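Local coordinates for lumazine-binding protein (PDB 3FKA) that is of unknown function but has an NTF2-like fold and belongs to a putative lumazine-binding family, at residues T68-S76 / L86-R96. Sequence-based numbering, arbitrary orientation.
Sequences TDPFWAISS and LHVENDWAGMR
F71 lays its ring against the guanidinium of R96, the two planes 29° apart and CE2 of F71 3.3 Å from CZ of R96, over the guanidinium centre. This stack sits at the mouth of an antiparallel beta hairpin, strands 72-80 and 83-92, in the curved sheet of an NTF2-like fold. F71 leans across because its CG is anti to the backbone N (chi1 158°), while R96 reaches it from the next strand with a chain bent at chi2 and chi3. R96 NE also forms a salt bridge to D91 OD1, on the syn side but 22° out of the carboxylate plane; at 2.5 Å it is implausibly short, its exact geometry doubtful. Water joins D91 OD2 to F71 N. In the conformer described, E89 OE1 lies at the edge of the F71 ring, 3.3 Å from CZ of F71, and E89 OE2 has a salt bridge to R120. On the opposite face of the sheet, W72 packs on V15 of helix 4-24. N90 ND2 hydrogen-bonds to D99 OD2, and the N90 side chain lies about 3 Å from an unidentified ligand, probably from the crystallisation liquor, that may mark a pocket.

Regular pairing runs from W72-N90 through I74-V88, with E89 N to A73 O at 2.8 Å, then shifts by one residue at a classic beta bulge where S75 and S76 both face H87. CB of S75 makes a CH-pi contact over the H87 ring, whose NE2 is hydrogen-bonded to D98 OD1. S76 continues the sheet into a second subunit. In the bulge, H87 O accepts from S75 N at 2.8 Å and from S76 N at 3.2 Å, the latter on a lone pair.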
loop_
_atom_site.group_PDB
_atom_site.type_symbol
_atom_site.label_atom_id
_atom_site.label_comp_id
_atom_site.label_asym_id
_atom_site.label_seq_id
_atom_site.Cartn_x
_atom_site.Cartn_y
_atom_site.Cartn_z
ATOM N N THR B 68 13.308 14.663 -23.814
ATOM C CA THR B 68 13.624 14.463 -22.397
ATOM C C THR B 68 13.282 13.050 -21.912
ATOM O O THR B 68 12.249 12.497 -22.292
ATOM C CB THR B 68 12.922 15.523 -21.520
ATOM O OG1 THR B 68 13.504 16.800 -21.802
ATOM C CG2 THR B 68 13.095 15.231 -20.037
ATOM N N ASP B 69 14.176 12.478 -21.106
ATOM C CA ASP B 69 13.992 11.156 -20.537
ATOM C C ASP B 69 13.433 11.480 -19.157
ATOM O O ASP B 69 14.176 11.929 -18.260
ATOM C CB ASP B 69 15.299 10.370 -20.473
ATOM C CG ASP B 69 15.102 8.927 -20.018
ATOM O OD1 ASP B 69 13.967 8.404 -20.090
ATOM O OD2 ASP B 69 16.102 8.302 -19.606
ATOM N N PRO B 70 12.127 11.259 -18.967
ATOM C CA PRO B 70 11.573 11.643 -17.675
ATOM C C PRO B 70 11.828 10.691 -16.522
ATOM O O PRO B 70 11.897 9.491 -16.739
ATOM C CB PRO B 70 10.079 11.643 -17.964
ATOM C CG PRO B 70 9.904 10.519 -18.911
ATOM C CD PRO B 70 11.110 10.582 -19.796
ATOM N N PHE B 71 12.004 11.265 -15.328
ATOM C CA PHE B 71 12.165 10.487 -14.124
ATOM C C PHE B 71 10.808 9.964 -13.698
ATOM O O PHE B 71 9.839 10.712 -13.718
ATOM C CB PHE B 71 12.686 11.302 -12.932
ATOM C CG PHE B 71 12.350 10.662 -11.581
ATOM C CD1 PHE B 71 13.131 9.642 -11.057
ATOM C CD2 PHE B 71 11.201 11.053 -10.867
ATOM C CE1 PHE B 71 12.798 9.041 -9.841
ATOM C CE2 PHE B 71 10.858 10.444 -9.666
ATOM C CZ PHE B 71 11.661 9.445 -9.153
ATOM N N TRP B 72 10.741 8.701 -13.294
ATOM C CA TRP B 72 9.515 8.128 -12.728
ATOM C C TRP B 72 9.860 6.875 -11.932
ATOM O O TRP B 72 10.890 6.230 -12.174
ATOM C CB TRP B 72 8.424 7.810 -13.757
ATOM C CG TRP B 72 8.850 6.814 -14.761
ATOM C CD1 TRP B 72 9.632 7.051 -15.849
ATOM C CD2 TRP B 72 8.513 5.438 -14.800
ATOM N NE1 TRP B 72 9.810 5.904 -16.563
ATOM C CE2 TRP B 72 9.132 4.892 -15.942
ATOM C CE3 TRP B 72 7.752 4.605 -13.984
ATOM C CZ2 TRP B 72 9.016 3.547 -16.281
ATOM C CZ3 TRP B 72 7.625 3.271 -14.324
ATOM C CH2 TRP B 72 8.260 2.751 -15.464
ATOM N N ALA B 73 8.990 6.548 -10.984
ATOM C CA ALA B 73 9.158 5.371 -10.142
ATOM C C ALA B 73 7.809 4.879 -9.675
ATOM O O ALA B 73 6.918 5.678 -9.478
ATOM C CB ALA B 73 10.031 5.706 -8.940
ATOM N N ILE B 74 7.667 3.568 -9.514
ATOM C CA ILE B 74 6.449 2.966 -8.997
ATOM C C ILE B 74 6.713 2.770 -7.514
ATOM O O ILE B 74 7.563 1.955 -7.144
ATOM C CB ILE B 74 6.098 1.641 -9.682
ATOM C CG1 ILE B 74 5.712 1.910 -11.129
ATOM C CG2 ILE B 74 4.931 0.966 -8.999
ATOM C CD1 ILE B 74 5.589 0.645 -12.001
ATOM N N SER B 75 6.030 3.549 -6.685
ATOM C CA SER B 75 6.164 3.474 -5.241
ATOM C C SER B 75 5.263 2.386 -4.673
ATOM O O SER B 75 5.582 1.828 -3.640
ATOM C CB SER B 75 5.888 4.827 -4.596
ATOM O OG SER B 75 6.916 5.726 -4.962
ATOM N N SER B 76 4.098 2.159 -5.283
ATOM C CA SER B 76 3.263 1.042 -4.853
ATOM C C SER B 76 2.273 0.640 -5.929
ATOM O O SER B 76 1.908 1.451 -6.797
ATOM C CB SER B 76 2.505 1.308 -3.540
ATOM O OG SER B 76 1.417 2.183 -3.724
ATOM N N LEU B 86 -2.341 2.382 -8.034
ATOM C CA LEU B 86 -0.900 2.594 -8.117
ATOM C C LEU B 86 -0.466 3.945 -7.610
ATOM O O LEU B 86 -1.166 4.935 -7.819
ATOM C CB LEU B 86 -0.464 2.560 -9.591
ATOM C CG LEU B 86 -0.457 1.382 -10.605
ATOM C CD1 LEU B 86 0.811 0.517 -10.515
ATOM C CD2 LEU B 86 -1.747 0.535 -10.549
ATOM N N HIS B 87 0.700 3.991 -6.984
ATOM C CA HIS B 87 1.325 5.234 -6.508
ATOM C C HIS B 87 2.565 5.355 -7.397
ATOM O O HIS B 87 3.472 4.511 -7.322
ATOM C CB HIS B 87 1.666 5.246 -5.017
ATOM C CG HIS B 87 2.497 6.414 -4.578
ATOM N ND1 HIS B 87 3.224 6.409 -3.404
ATOM C CD2 HIS B 87 2.760 7.600 -5.176
ATOM C CE1 HIS B 87 3.852 7.565 -3.276
ATOM N NE2 HIS B 87 3.587 8.306 -4.338
ATOM N N VAL B 88 2.593 6.394 -8.232
ATOM C CA VAL B 88 3.684 6.661 -9.118
ATOM C C VAL B 88 4.290 8.035 -8.842
ATOM O O VAL B 88 3.541 9.003 -8.627
ATOM C CB VAL B 88 3.217 6.660 -10.632
ATOM C CG1 VAL B 88 4.393 6.892 -11.611
ATOM C CG2 VAL B 88 2.482 5.347 -10.995
ATOM N N GLU B 89 5.621 8.097 -8.784
ATOM C CA GLU B 89 6.361 9.338 -8.631
ATOM C C GLU B 89 6.788 9.726 -10.014
ATOM O O GLU B 89 7.250 8.867 -10.749
ATOM C CB GLU B 89 7.654 9.182 -7.849
ATOM C CG GLU B 89 7.553 8.781 -6.418
ATOM C CD GLU B 89 8.932 8.707 -5.758
ATOM O OE1 GLU B 89 9.953 8.607 -6.463
ATOM O OE2 GLU B 89 9.011 8.759 -4.521
ATOM N N ASN B 90 6.640 10.988 -10.402
ATOM C CA ASN B 90 7.096 11.366 -11.744
ATOM C C ASN B 90 7.333 12.849 -11.881
ATOM O O ASN B 90 6.793 13.626 -11.126
ATOM C CB ASN B 90 6.145 10.860 -12.827
ATOM C CG ASN B 90 4.773 11.428 -12.725
ATOM O OD1 ASN B 90 4.563 12.606 -12.962
ATOM N ND2 ASN B 90 3.805 10.573 -12.488
ATOM N N ASP B 91 8.192 13.200 -12.828
ATOM C CA ASP B 91 8.481 14.580 -13.135
ATOM C C ASP B 91 7.700 14.948 -14.375
ATOM O O ASP B 91 7.557 14.138 -15.282
ATOM C CB ASP B 91 9.955 14.835 -13.433
ATOM C CG ASP B 91 10.821 14.803 -12.212
ATOM O OD1 ASP B 91 10.279 14.798 -11.105
ATOM O OD2 ASP B 91 12.061 14.827 -12.355
ATOM N N TRP B 92 7.172 16.159 -14.383
ATOM C CA TRP B 92 6.456 16.686 -15.535
ATOM C C TRP B 92 6.517 18.204 -15.473
ATOM O O TRP B 92 6.248 18.792 -14.429
ATOM C CB TRP B 92 4.999 16.216 -15.582
ATOM C CG TRP B 92 4.238 16.828 -16.748
ATOM C CD1 TRP B 92 4.348 16.487 -18.053
ATOM C CD2 TRP B 92 3.262 17.875 -16.689
ATOM N NE1 TRP B 92 3.502 17.252 -18.822
ATOM C CE2 TRP B 92 2.814 18.108 -18.012
ATOM C CE3 TRP B 92 2.725 18.647 -15.650
ATOM C CZ2 TRP B 92 1.860 19.081 -18.330
ATOM C CZ3 TRP B 92 1.744 19.608 -15.963
ATOM C CH2 TRP B 92 1.342 19.822 -17.294
ATOM N N ALA B 93 6.907 18.823 -16.584
ATOM C CA ALA B 93 6.959 20.282 -16.685
ATOM C C ALA B 93 7.728 20.971 -15.557
ATOM O O ALA B 93 7.327 22.036 -15.094
ATOM C CB ALA B 93 5.526 20.826 -16.770
ATOM N N GLY B 94 8.839 20.366 -15.137
ATOM C CA GLY B 94 9.696 20.916 -14.094
ATOM C C GLY B 94 9.245 20.771 -12.659
ATOM O O GLY B 94 9.859 21.371 -11.763
HETATM N N MSE B 95 8.213 19.957 -12.426
HETATM C CA MSE B 95 7.656 19.715 -11.092
HETATM C C MSE B 95 7.619 18.220 -10.805
HETATM O O MSE B 95 7.491 17.432 -11.744
HETATM C CB MSE B 95 6.236 20.272 -11.038
HETATM C CG MSE B 95 6.128 21.788 -11.207
HETATM SE SE MSE B 95 4.291 22.350 -11.535
HETATM C CE MSE B 95 3.994 21.542 -13.273
ATOM N N ARG B 96 7.729 17.849 -9.527
ATOM C CA ARG B 96 7.670 16.459 -9.063
ATOM C C ARG B 96 6.280 16.188 -8.526
ATOM O O ARG B 96 5.812 16.901 -7.649
ATOM C CB ARG B 96 8.660 16.199 -7.933
ATOM C CG ARG B 96 8.670 14.748 -7.372
ATOM C CD ARG B 96 9.104 13.680 -8.353
ATOM N NE ARG B 96 10.508 13.878 -8.750
ATOM C CZ ARG B 96 11.579 13.321 -8.192
ATOM N NH1 ARG B 96 11.502 12.508 -7.124
ATOM N NH2 ARG B 96 12.775 13.624 -8.703
HETATM O O HOH W 1 12.881 14.324 -15.097
HETATM O O HOH W 2 7.088 7.821 -2.932
#